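Alr4995 protein (Nostoc sp., PDB 6LRF) combines two activities in one chain, probably releasing ammonia from arginine to give ornithine (arginine dihydrolase) and converting ornithine to proline (ornithine cyclodeaminase). Local coordinates at residues B[7-12]-B[264-269]; B[38-43]-B[253-258]; B[308-313]-B[344-349]; B[538-543]-B[552-557]. All coordinates share one frame; numbering follows the deposited sequence.

In the fold
From the N terminus, strand 6-9 runs into helix 34-49, and some 200 residues later the short helix 253-256 leads to strand 267-268. Contact 2 (38-43 with 253-258) lies within the long loop that contact 1 (7-12 with 264-269) closes, and the two touch through Trp41, which packs on Met9, Cys10, Pro11 and Pro12. Both bring the N-terminal part of the chain onto residues 253-269. Contact 3 (308-313 with 344-349) then joins two helices of the LOR/SDH-like region, and contact 4 (538-543 with 552-557) closes a short hairpin loop in the Rossmann-fold region. Contacts 3 and 4 follow in series but meet where Glu344, Glu345 and Ser348 pack against Arg555 and His556.

Contact 1 of 4, residues B[7-12]-B[264-269]; sequences FLMCPP and CLTLRV
The ring of Phe7 leans obliquely across the start of the Arg268 side chain, its CE1 atom 3.7 Å from Arg268 CB, with Thr266 CB near CD1. Its CG stands anti to the carbonyl carbon (chi1 -69°). Ring and guanidinium planes are 73° apart, and the extended Arg268 chain carries its polar end past the ring, where NE bonds the carbonyl of Thr270. An alanine at Phe7 would remove the ring from Arg268, Thr266 and Leu48 of helix 34-49, and would probably loosen the packing on this face. On the opposite face Leu8 and Leu267 stand side by side, CB to CB 4.2 Å, both with CG anti to the backbone N, and Val269 CG1 lies 4.1 Å from Leu8 CB. Trp100 and Phe101 of helix 93-103 pack on this face. Beneath the side chains the strands pair antiparallel: Leu8 N gives a nearly straight bond to Leu267 O (2.7 Å, 167°), and Leu267 N returns one to Leu8 O (3.0 Å). Strand 6-9 is the middle strand of three, parallel to 53-56 and antiparallel to 267-268, consistent with the alpha/beta propeller of the GME family. Beyond the paired residues the strands separate. Met9, a selenomethionine bent at chi3, lays its CG 3.5 Å from Leu265 O. A water molecule accepts the N-H of Cys10 (N to water 3.0 Å) and lies beside Leu265 O.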
loop_
_atom_site.group_PDB
_atom_site.type_symbol
_atom_site.label_atom_id
_atom_site.label_comp_id
_atom_site.label_asym_id
_atom_site.label_seq_id
_atom_site.Cartn_x
_atom_site.Cartn_y
_atom_site.Cartn_z
ATOM N N PHE B 7 8.065 57.140 21.713
ATOM C CA PHE B 7 8.006 55.693 21.924
ATOM C C PHE B 7 8.273 55.377 23.378
ATOM O O PHE B 7 9.077 56.046 24.023
ATOM C CB PHE B 7 9.029 54.952 21.064
ATOM C CG PHE B 7 8.725 54.983 19.603
ATOM C CD1 PHE B 7 7.996 53.954 19.012
ATOM C CD2 PHE B 7 9.165 56.041 18.816
ATOM C CE1 PHE B 7 7.703 53.975 17.654
ATOM C CE2 PHE B 7 8.884 56.075 17.450
ATOM C CZ PHE B 7 8.150 55.035 16.865
ATOM N N LEU B 8 7.597 54.355 23.888
ATOM C CA LEU B 8 7.839 53.870 25.236
ATOM C C LEU B 8 8.725 52.637 25.191
ATOM O O LEU B 8 8.447 51.717 24.420
ATOM C CB LEU B 8 6.525 53.532 25.907
ATOM C CG LEU B 8 6.628 52.953 27.299
ATOM C CD1 LEU B 8 7.219 54.011 28.212
ATOM C CD2 LEU B 8 5.252 52.550 27.728
HETATM N N MSE B 9 9.786 52.616 25.997
HETATM C CA MSE B 9 10.633 51.426 26.117
HETATM C C MSE B 9 10.885 51.081 27.574
HETATM O O MSE B 9 10.393 51.746 28.476
HETATM C CB MSE B 9 11.966 51.622 25.396
HETATM C CG MSE B 9 11.812 51.842 23.910
HETATM SE SE MSE B 9 13.509 51.937 22.907
HETATM C CE MSE B 9 14.188 50.114 23.219
ATOM N N CYS B 10 11.636 50.018 27.806
ATOM C CA CYS B 10 11.960 49.632 29.162
ATOM C C CYS B 10 13.285 48.898 29.148
ATOM O O CYS B 10 13.422 47.859 28.481
ATOM C CB CYS B 10 10.855 48.768 29.766
ATOM S SG CYS B 10 11.163 48.234 31.453
ATOM N N PRO B 11 14.279 49.452 29.863
ATOM C CA PRO B 11 15.642 48.917 29.879
ATOM C C PRO B 11 15.715 47.503 30.469
ATOM O O PRO B 11 14.914 47.141 31.334
ATOM C CB PRO B 11 16.404 49.933 30.743
ATOM C CG PRO B 11 15.363 50.562 31.596
ATOM C CD PRO B 11 14.142 50.638 30.726
ATOM N N PRO B 12 16.678 46.703 29.984
ATOM C CA PRO B 12 16.817 45.287 30.343
ATOM C C PRO B 12 17.466 45.023 31.698
ATOM O O PRO B 12 18.172 44.022 31.815
ATOM C CB PRO B 12 17.709 44.738 29.224
ATOM C CG PRO B 12 18.505 45.904 28.782
ATOM C CD PRO B 12 17.606 47.089 28.902
ATOM N N CYS B 264 8.698 44.709 19.303
ATOM C CA CYS B 264 8.232 44.223 20.604
ATOM C C CYS B 264 8.772 45.068 21.746
ATOM O O CYS B 264 8.127 45.208 22.781
ATOM C CB CYS B 264 8.646 42.763 20.831
ATOM S SG CYS B 264 7.615 41.536 19.997
ATOM N N LEU B 265 9.969 45.619 21.544
ATOM C CA LEU B 265 10.669 46.377 22.576
ATOM C C LEU B 265 10.203 47.840 22.663
ATOM O O LEU B 265 10.666 48.591 23.522
ATOM C CB LEU B 265 12.180 46.312 22.314
ATOM C CG LEU B 265 12.804 44.946 22.633
ATOM C CD1 LEU B 265 14.241 44.845 22.107
ATOM C CD2 LEU B 265 12.744 44.672 24.133
ATOM N N THR B 266 9.275 48.218 21.782
ATOM C CA THR B 266 8.803 49.595 21.659
ATOM C C THR B 266 7.275 49.682 21.652
ATOM O O THR B 266 6.586 48.756 21.223
ATOM C CB THR B 266 9.307 50.282 20.348
ATOM O OG1 THR B 266 8.614 49.733 19.211
ATOM C CG2 THR B 266 10.816 50.120 20.161
ATOM N N LEU B 267 6.753 50.815 22.103
ATOM C CA LEU B 267 5.342 51.126 21.945
ATOM C C LEU B 267 5.215 52.579 21.497
ATOM O O LEU B 267 5.695 53.488 22.179
ATOM C CB LEU B 267 4.592 50.879 23.251
ATOM C CG LEU B 267 3.106 51.226 23.275
ATOM C CD1 LEU B 267 2.319 50.369 22.294
ATOM C CD2 LEU B 267 2.568 51.070 24.674
ATOM N N ARG B 268 4.605 52.806 20.340
ATOM C CA ARG B 268 4.366 54.170 19.884
ATOM C C ARG B 268 3.200 54.783 20.664
ATOM O O ARG B 268 2.068 54.308 20.577
ATOM C CB ARG B 268 4.087 54.195 18.382
ATOM C CG ARG B 268 3.695 55.560 17.842
ATOM C CD ARG B 268 3.976 55.677 16.348
ATOM N NE ARG B 268 3.513 56.961 15.815
ATOM C CZ ARG B 268 3.957 57.498 14.682
ATOM N NH1 ARG B 268 4.877 56.862 13.970
ATOM N NH2 ARG B 268 3.493 58.671 14.271
ATOM N N VAL B 269 3.469 55.824 21.445
ATOM C CA VAL B 269 2.417 56.375 22.293
ATOM C C VAL B 269 1.841 57.672 21.695
ATOM O O VAL B 269 0.923 58.279 22.257
ATOM C CB VAL B 269 2.935 56.614 23.715
ATOM C CG1 VAL B 269 3.103 55.295 24.420
ATOM C CG2 VAL B 269 4.272 57.368 23.673
HETATM O O HOH W 1 11.994 48.116 25.515
#

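Contact 2 of 4, residues B[38-43]-B[253-258]; sequences VEQWQG and TEFLKA
Helix 34-49 meets the short, loosely formed helix 253-256 in what is probably the alpha/beta propeller of the GME family, and the side-chain amide of Gln40 makes the polar part of the join. Its CG stands anti to the carbonyl carbon, and the chain runs out extended to place both ends of the amide on the first turn of the small helix. OE1 accepts the backbone N-H of Glu254 in the carbonyl plane, on a lone pair (2.9 Å from Glu254 N, 154° at the hydrogen). NE2 donates to the hydroxyl Thr253 OG1, also 2.9 Å away and only 8° out of the amide plane. The two bonds fix the rotation of the amide and leave little doubt which end is oxygen. An alanine at Gln40 would lose both bonds and would probably leave the start of helix 253-256 less firmly placed. Beside them, Trp41 CB approaches Phe255 CE2 at 4.0 Å, and the two side chains cross obliquely. Farther out, Tyr45 stacks on the Trp41 ring while Tyr15 meets the ring of Phe255. The residue that supplies the N-H is itself held through its side chain: Glu254 OE1 pairs with Arg36 in a salt bridge, and OE2 accepts from Ser33 N. Lys257 NZ completes this shell, forming a salt bridge with Glu254 OE2 at 2.9 Å, from above the carboxylate plane and 34° out of it.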
loop_
_atom_site.group_PDB
_atom_site.type_symbol
_atom_site.label_atom_id
_atom_site.label_comp_id
_atom_site.label_asym_id
_atom_site.label_seq_id
_atom_site.Cartn_x
_atom_site.Cartn_y
_atom_site.Cartn_z
ATOM N N VAL B 38 21.816 44.177 27.311
ATOM C CA VAL B 38 21.998 45.603 27.566
ATOM C C VAL B 38 22.610 46.283 26.353
ATOM O O VAL B 38 22.153 47.335 25.913
ATOM C CB VAL B 38 22.897 45.851 28.794
ATOM C CG1 VAL B 38 23.249 47.330 28.912
ATOM C CG2 VAL B 38 22.213 45.359 30.058
ATOM N N GLU B 39 23.637 45.656 25.801
ATOM C CA GLU B 39 24.358 46.222 24.676
ATOM C C GLU B 39 23.482 46.343 23.434
ATOM O O GLU B 39 23.521 47.358 22.740
ATOM C CB GLU B 39 25.592 45.371 24.371
ATOM C CG GLU B 39 26.417 45.850 23.193
ATOM C CD GLU B 39 27.848 45.347 23.256
ATOM O OE1 GLU B 39 28.054 44.186 23.679
ATOM O OE2 GLU B 39 28.764 46.115 22.887
ATOM N N GLN B 40 22.702 45.302 23.150
ATOM C CA GLN B 40 21.826 45.299 21.976
ATOM C C GLN B 40 20.647 46.257 22.168
ATOM O O GLN B 40 20.275 46.988 21.240
ATOM C CB GLN B 40 21.312 43.888 21.685
ATOM C CG GLN B 40 22.358 42.910 21.172
ATOM C CD GLN B 40 21.798 41.497 21.029
ATOM O OE1 GLN B 40 20.735 41.190 21.560
ATOM N NE2 GLN B 40 22.514 40.636 20.313
ATOM N N TRP B 41 20.072 46.242 23.372
ATOM C CA TRP B 41 18.991 47.155 23.727
ATOM C C TRP B 41 19.420 48.603 23.530
ATOM O O TRP B 41 18.705 49.390 22.901
ATOM C CB TRP B 41 18.542 46.940 25.176
ATOM C CG TRP B 41 17.299 47.714 25.530
ATOM C CD1 TRP B 41 16.008 47.282 25.423
ATOM C CD2 TRP B 41 17.231 49.053 26.034
ATOM N NE1 TRP B 41 15.140 48.267 25.833
ATOM C CE2 TRP B 41 15.865 49.364 26.216
ATOM C CE3 TRP B 41 18.192 50.024 26.348
ATOM C CZ2 TRP B 41 15.434 50.602 26.700
ATOM C CZ3 TRP B 41 17.761 51.259 26.830
ATOM C CH2 TRP B 41 16.392 51.534 27.001
ATOM N N GLN B 42 20.597 48.946 24.059
ATOM C CA GLN B 42 21.131 50.301 23.938
ATOM C C GLN B 42 21.260 50.699 22.473
ATOM O O GLN B 42 20.969 51.832 22.105
ATOM C CB GLN B 42 22.487 50.418 24.648
ATOM C CG GLN B 42 22.382 50.445 26.167
ATOM C CD GLN B 42 21.845 51.767 26.694
ATOM O OE1 GLN B 42 21.961 52.806 26.036
ATOM N NE2 GLN B 42 21.259 51.736 27.892
ATOM N N GLY B 43 21.680 49.757 21.640
ATOM C CA GLY B 43 21.782 50.016 20.215
ATOM C C GLY B 43 20.464 50.472 19.617
ATOM O O GLY B 43 20.415 51.453 18.866
ATOM N N THR B 253 19.557 39.659 18.868
ATOM C CA THR B 253 19.471 38.203 19.014
ATOM C C THR B 253 19.186 37.751 20.446
ATOM O O THR B 253 18.580 36.703 20.659
ATOM C CB THR B 253 20.774 37.511 18.530
ATOM O OG1 THR B 253 21.890 37.967 19.312
ATOM C CG2 THR B 253 21.027 37.804 17.044
ATOM N N GLU B 254 19.611 38.543 21.425
ATOM C CA GLU B 254 19.388 38.190 22.828
ATOM C C GLU B 254 17.911 38.294 23.210
ATOM O O GLU B 254 17.466 37.703 24.195
ATOM C CB GLU B 254 20.229 39.085 23.744
ATOM C CG GLU B 254 20.681 38.409 25.023
ATOM C CD GLU B 254 21.526 37.167 24.762
ATOM O OE1 GLU B 254 22.196 37.097 23.702
ATOM O OE2 GLU B 254 21.517 36.256 25.621
ATOM N N PHE B 255 17.144 39.054 22.436
ATOM C CA PHE B 255 15.728 39.182 22.744
ATOM C C PHE B 255 14.927 38.231 21.876
ATOM O O PHE B 255 13.804 37.863 22.233
ATOM C CB PHE B 255 15.260 40.630 22.582
ATOM C CG PHE B 255 15.851 41.553 23.602
ATOM C CD1 PHE B 255 15.330 41.606 24.889
ATOM C CD2 PHE B 255 16.956 42.337 23.292
ATOM C CE1 PHE B 255 15.889 42.451 25.850
ATOM C CE2 PHE B 255 17.519 43.176 24.247
ATOM C CZ PHE B 255 16.981 43.231 25.527
ATOM N N LEU B 256 15.519 37.803 20.759
ATOM C CA LEU B 256 14.899 36.759 19.941
ATOM C C LEU B 256 14.785 35.474 20.752
ATOM O O LEU B 256 13.983 34.609 20.425
ATOM C CB LEU B 256 15.688 36.506 18.652
ATOM C CG LEU B 256 15.086 37.030 17.341
ATOM C CD1 LEU B 256 15.300 38.527 17.203
ATOM C CD2 LEU B 256 15.631 36.286 16.114
ATOM N N LYS B 257 15.584 35.366 21.818
ATOM C CA LYS B 257 15.543 34.216 22.730
ATOM C C LYS B 257 14.272 34.157 23.572
ATOM O O LYS B 257 13.867 33.072 24.007
ATOM C CB LYS B 257 16.749 34.228 23.670
ATOM C CG LYS B 257 18.096 34.077 22.986
ATOM C CD LYS B 257 19.204 34.047 24.026
ATOM C CE LYS B 257 20.568 33.829 23.397
ATOM N NZ LYS B 257 21.606 33.566 24.437
ATOM N N ALA B 258 13.656 35.314 23.820
ATOM C CA ALA B 258 12.389 35.358 24.549
ATOM C C ALA B 258 11.208 35.503 23.592
ATOM O O ALA B 258 10.060 35.568 24.018
ATOM C CB ALA B 258 12.391 36.489 25.558
#

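Contact 3 of 4, residues B[308-313]-B[344-349]; sequences VDTGGS and EEIISL
Two donors from one residue grip the carbonyl oxygen of Glu344: Ser348 N along the helix (3.0 Å from Glu344 O) and the side-chain hydroxyl Ser348 OG (2.9 Å from the same oxygen). The hydroxyl comes from above the carbonyl plane, about 30° out of it, folding the serine back onto helix 340-352. Another side of this helix meets the end of helix 299-310 through Thr310, whose branches divide the work. With CG2 anti to the backbone N, the methyl sits 3.6 Å from Glu345 CG, the side chains crossing at about a right angle, and 3.9 Å from Ile346 CG1, past which the threonine slides in the opposite direction. OG1 points to Leu349 tip to tip, 3.4 Å from its CD1, and is satisfied by the carbonyl of Met306 one turn back in its own helix. Past Thr310 the chain turns away in a Schellman motif at Gly311, whose positive phi (119°) suits glycine. Ile346 CD1 then reaches Gly312, 3.9 Å from its CA; a beta carbon there would clash with that methyl. Ile346 also rests on Val335 and Ala337 of strand 329-337. The join packs the C-terminal end of helix 299-310 against helix 340-352, in the strand-helix-strand-strand-helix succession 280-292, 299-310, 313-320, 329-337 and 340-352, the beta-alpha-beta-beta-alpha order also seen in ferredoxin-like folds.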
loop_
_atom_site.group_PDB
_atom_site.type_symbol
_atom_site.label_atom_id
_atom_site.label_comp_id
_atom_site.label_asym_id
_atom_site.label_seq_id
_atom_site.Cartn_x
_atom_site.Cartn_y
_atom_site.Cartn_z
ATOM N N VAL B 308 -13.798 26.384 16.815
ATOM C CA VAL B 308 -12.424 26.907 16.821
ATOM C C VAL B 308 -11.652 26.630 15.518
ATOM O O VAL B 308 -10.896 27.490 15.033
ATOM C CB VAL B 308 -11.618 26.340 18.017
ATOM C CG1 VAL B 308 -10.175 26.810 17.971
ATOM C CG2 VAL B 308 -12.266 26.748 19.315
ATOM N N ASP B 309 -11.843 25.446 14.944
ATOM C CA ASP B 309 -11.108 25.078 13.732
ATOM C C ASP B 309 -11.500 25.929 12.534
ATOM O O ASP B 309 -10.666 26.209 11.675
ATOM C CB ASP B 309 -11.316 23.596 13.400
ATOM C CG ASP B 309 -10.464 22.679 14.273
ATOM O OD1 ASP B 309 -9.826 23.180 15.227
ATOM O OD2 ASP B 309 -10.435 21.456 14.016
ATOM N N THR B 310 -12.769 26.331 12.490
ATOM C CA THR B 310 -13.316 27.143 11.397
ATOM C C THR B 310 -12.953 28.637 11.536
ATOM O O THR B 310 -13.048 29.410 10.576
ATOM C CB THR B 310 -14.853 26.978 11.328
ATOM O OG1 THR B 310 -15.179 25.581 11.250
ATOM C CG2 THR B 310 -15.448 27.698 10.117
ATOM N N GLY B 311 -12.518 29.045 12.725
ATOM C CA GLY B 311 -12.056 30.414 12.911
ATOM C C GLY B 311 -12.840 31.228 13.922
ATOM O O GLY B 311 -12.682 32.453 14.000
ATOM N N GLY B 312 -13.675 30.555 14.707
ATOM C CA GLY B 312 -14.455 31.223 15.729
ATOM C C GLY B 312 -13.907 31.039 17.132
ATOM O O GLY B 312 -12.790 30.578 17.316
ATOM N N SER B 313 -14.695 31.426 18.127
ATOM C CA SER B 313 -14.371 31.140 19.521
ATOM C C SER B 313 -15.666 30.855 20.242
ATOM O O SER B 313 -16.745 31.049 19.680
ATOM C CB SER B 313 -13.621 32.300 20.193
ATOM O OG SER B 313 -14.458 33.431 20.331
ATOM N N GLU B 344 -21.504 31.948 9.285
ATOM C CA GLU B 344 -22.351 31.071 8.480
ATOM C C GLU B 344 -21.735 29.689 8.319
ATOM O O GLU B 344 -22.433 28.663 8.337
ATOM C CB GLU B 344 -22.585 31.676 7.104
ATOM C CG GLU B 344 -23.390 32.953 7.117
ATOM C CD GLU B 344 -23.634 33.473 5.717
ATOM O OE1 GLU B 344 -22.653 33.864 5.037
ATOM O OE2 GLU B 344 -24.809 33.453 5.295
ATOM N N GLU B 345 -20.426 29.661 8.148
ATOM C CA GLU B 345 -19.734 28.397 8.007
ATOM C C GLU B 345 -19.875 27.564 9.299
ATOM O O GLU B 345 -20.160 26.358 9.255
ATOM C CB GLU B 345 -18.274 28.645 7.661
ATOM C CG GLU B 345 -17.517 27.404 7.247
ATOM C CD GLU B 345 -17.442 27.221 5.733
ATOM O OE1 GLU B 345 -17.275 28.234 4.999
ATOM O OE2 GLU B 345 -17.543 26.052 5.284
ATOM N N ILE B 346 -19.706 28.222 10.443
ATOM C CA ILE B 346 -19.833 27.574 11.744
ATOM C C ILE B 346 -21.245 27.068 11.992
ATOM O O ILE B 346 -21.443 25.915 12.371
ATOM C CB ILE B 346 -19.430 28.537 12.889
ATOM C CG1 ILE B 346 -17.925 28.839 12.842
ATOM C CG2 ILE B 346 -19.834 27.977 14.249
ATOM C CD1 ILE B 346 -17.522 30.077 13.642
ATOM N N ILE B 347 -22.228 27.931 11.790
ATOM C CA ILE B 347 -23.616 27.561 12.033
ATOM C C ILE B 347 -24.050 26.407 11.110
ATOM O O ILE B 347 -24.797 25.518 11.536
ATOM C CB ILE B 347 -24.537 28.780 11.860
ATOM C CG1 ILE B 347 -24.151 29.857 12.879
ATOM C CG2 ILE B 347 -26.003 28.392 12.032
ATOM C CD1 ILE B 347 -24.200 29.378 14.309
ATOM N N SER B 348 -23.552 26.394 9.873
ATOM C CA SER B 348 -23.838 25.286 8.962
ATOM C C SER B 348 -23.338 23.961 9.531
ATOM O O SER B 348 -24.021 22.948 9.451
ATOM C CB SER B 348 -23.208 25.521 7.586
ATOM O OG SER B 348 -23.846 26.598 6.923
ATOM N N LEU B 349 -22.152 23.970 10.122
ATOM C CA LEU B 349 -21.623 22.755 10.725
ATOM C C LEU B 349 -22.444 22.369 11.974
ATOM O O LEU B 349 -22.802 21.198 12.164
ATOM C CB LEU B 349 -20.136 22.937 11.056
ATOM C CG LEU B 349 -19.227 23.157 9.833
ATOM C CD1 LEU B 349 -17.849 23.712 10.217
ATOM C CD2 LEU B 349 -19.065 21.870 9.018
#

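Contact 4 of 4, residues B[538-543]-B[552-557]; sequences TSLGVD and GGHRHH
Leu540 reaches from a tight turn into a group of histidines. Its CB lies 3.5 Å from His557 ND1, and CG stands anti to the backbone N, the turn about CB-CG (chi2 56°) sending the two methyls to different partners. CD2 sits over one face of the His557 ring, a CH-pi contact 3.6 Å from the centroid and 16° off the normal. CD1 goes to Gly552 O (3.4 Å) and, at 4.1 Å from the centroid, makes a second CH-pi contact over a face of the His554 ring. Gly553, at the N-cap of helix 554-567, lies close to the same methyl. The leucine is set by a type II turn from Ser539 to Val542, in which Gly541 takes the positive phi that favours glycine. Alongside, the hydroxyl of Thr538 meets the edge of the His556 ring: His556 ND1 donates to Thr538 OG1 at 2.9 Å, only 3° out of the ring plane. Glu532 ties these groups together, its OE2 at Thr538 OG1 and its OE1 at both His557 ND1 and Leu540 N, and its negative charge would probably favour protonated histidine nearby. His554 ND1 is held by Asp405. In this Rossmann-fold region, strand 542-543 pairs antiparallel with 548-549 before the chain returns at Gly552, setting the turn after helix 524-536 against helix 554-567, with helix 340-352 packing on Arg555 and His556.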
loop_
_atom_site.group_PDB
_atom_site.type_symbol
_atom_site.label_atom_id
_atom_site.label_comp_id
_atom_site.label_asym_id
_atom_site.label_seq_id
_atom_site.Cartn_x
_atom_site.Cartn_y
_atom_site.Cartn_z
ATOM N N THR B 538 -8.795 27.469 -0.357
ATOM C CA THR B 538 -9.188 26.139 0.127
ATOM C C THR B 538 -9.402 25.146 -1.007
ATOM O O THR B 538 -9.528 25.516 -2.169
ATOM C CB THR B 538 -10.499 26.177 0.967
ATOM O OG1 THR B 538 -11.555 26.795 0.212
ATOM C CG2 THR B 538 -10.292 26.921 2.294
ATOM N N SER B 539 -9.471 23.873 -0.655
ATOM C CA SER B 539 -9.668 22.837 -1.645
ATOM C C SER B 539 -10.394 21.657 -1.008
ATOM O O SER B 539 -9.803 20.957 -0.183
ATOM C CB SER B 539 -8.319 22.408 -2.224
ATOM O OG SER B 539 -8.489 21.431 -3.228
ATOM N N LEU B 540 -11.660 21.453 -1.391
ATOM C CA LEU B 540 -12.545 20.458 -0.769
ATOM C C LEU B 540 -11.815 19.171 -0.409
ATOM O O LEU B 540 -11.271 18.496 -1.285
ATOM C CB LEU B 540 -13.717 20.126 -1.692
ATOM C CG LEU B 540 -14.694 19.078 -1.158
ATOM C CD1 LEU B 540 -15.236 19.487 0.199
ATOM C CD2 LEU B 540 -15.838 18.852 -2.137
ATOM N N GLY B 541 -11.768 18.870 0.888
ATOM C CA GLY B 541 -11.189 17.626 1.372
ATOM C C GLY B 541 -9.737 17.689 1.826
ATOM O O GLY B 541 -9.270 16.800 2.529
ATOM N N VAL B 542 -9.008 18.725 1.422
ATOM C CA VAL B 542 -7.593 18.814 1.773
ATOM C C VAL B 542 -7.217 20.203 2.295
ATOM O O VAL B 542 -7.636 21.226 1.746
ATOM C CB VAL B 542 -6.689 18.441 0.555
ATOM C CG1 VAL B 542 -5.217 18.681 0.862
ATOM C CG2 VAL B 542 -6.912 16.977 0.160
ATOM N N ASP B 543 -6.458 20.230 3.390
ATOM C CA ASP B 543 -5.756 21.444 3.798
ATOM C C ASP B 543 -4.416 21.477 3.064
ATOM O O ASP B 543 -3.457 20.862 3.524
ATOM C CB ASP B 543 -5.547 21.478 5.318
ATOM C CG ASP B 543 -4.987 22.815 5.813
ATOM O OD1 ASP B 543 -4.489 23.612 4.985
ATOM O OD2 ASP B 543 -5.047 23.064 7.041
ATOM N N GLY B 552 -15.637 18.926 6.103
ATOM C CA GLY B 552 -16.339 20.155 5.760
ATOM C C GLY B 552 -15.893 20.713 4.417
ATOM O O GLY B 552 -15.382 19.973 3.570
ATOM N N GLY B 553 -16.094 22.016 4.222
ATOM C CA GLY B 553 -15.602 22.702 3.038
ATOM C C GLY B 553 -16.537 22.688 1.832
ATOM O O GLY B 553 -16.188 23.215 0.763
ATOM N N HIS B 554 -17.725 22.102 1.984
ATOM C CA HIS B 554 -18.621 21.973 0.836
ATOM C C HIS B 554 -19.118 23.344 0.377
ATOM O O HIS B 554 -19.258 23.586 -0.817
ATOM C CB HIS B 554 -19.783 21.032 1.160
ATOM C CG HIS B 554 -19.418 19.578 1.088
ATOM N ND1 HIS B 554 -19.734 18.779 0.010
ATOM C CD2 HIS B 554 -18.750 18.781 1.958
ATOM C CE1 HIS B 554 -19.283 17.554 0.218
ATOM N NE2 HIS B 554 -18.682 17.528 1.393
ATOM N N ARG B 555 -19.340 24.255 1.324
ATOM C CA ARG B 555 -19.814 25.598 1.003
ATOM C C ARG B 555 -18.885 26.332 0.021
ATOM O O ARG B 555 -19.345 26.857 -0.996
ATOM C CB ARG B 555 -19.998 26.420 2.299
ATOM C CG ARG B 555 -21.255 26.032 3.115
ATOM C CD ARG B 555 -21.374 26.849 4.405
ATOM N NE ARG B 555 -21.426 28.290 4.151
ATOM C CZ ARG B 555 -22.553 28.966 3.946
ATOM N NH1 ARG B 555 -23.722 28.334 3.964
ATOM N NH2 ARG B 555 -22.521 30.275 3.734
ATOM N N HIS B 556 -17.584 26.361 0.310
ATOM C CA HIS B 556 -16.629 27.000 -0.583
ATOM C C HIS B 556 -16.638 26.339 -1.963
ATOM O O HIS B 556 -16.533 27.015 -2.992
ATOM C CB HIS B 556 -15.212 26.958 0.009
ATOM C CG HIS B 556 -14.967 27.987 1.074
ATOM N ND1 HIS B 556 -13.707 28.269 1.564
ATOM C CD2 HIS B 556 -15.819 28.800 1.745
ATOM C CE1 HIS B 556 -13.795 29.214 2.482
ATOM N NE2 HIS B 556 -15.063 29.560 2.607
ATOM N N HIS B 557 -16.762 25.015 -1.975
ATOM C CA HIS B 557 -16.759 24.240 -3.220
ATOM C C HIS B 557 -17.979 24.531 -4.108
ATOM O O HIS B 557 -17.849 24.827 -5.298
ATOM C CB HIS B 557 -16.707 22.758 -2.883
ATOM C CG HIS B 557 -16.214 21.901 -4.004
ATOM N ND1 HIS B 557 -14.901 21.921 -4.442
ATOM C CD2 HIS B 557 -16.857 20.994 -4.778
ATOM C CE1 HIS B 557 -14.758 21.057 -5.432
ATOM N NE2 HIS B 557 -15.928 20.484 -5.657
#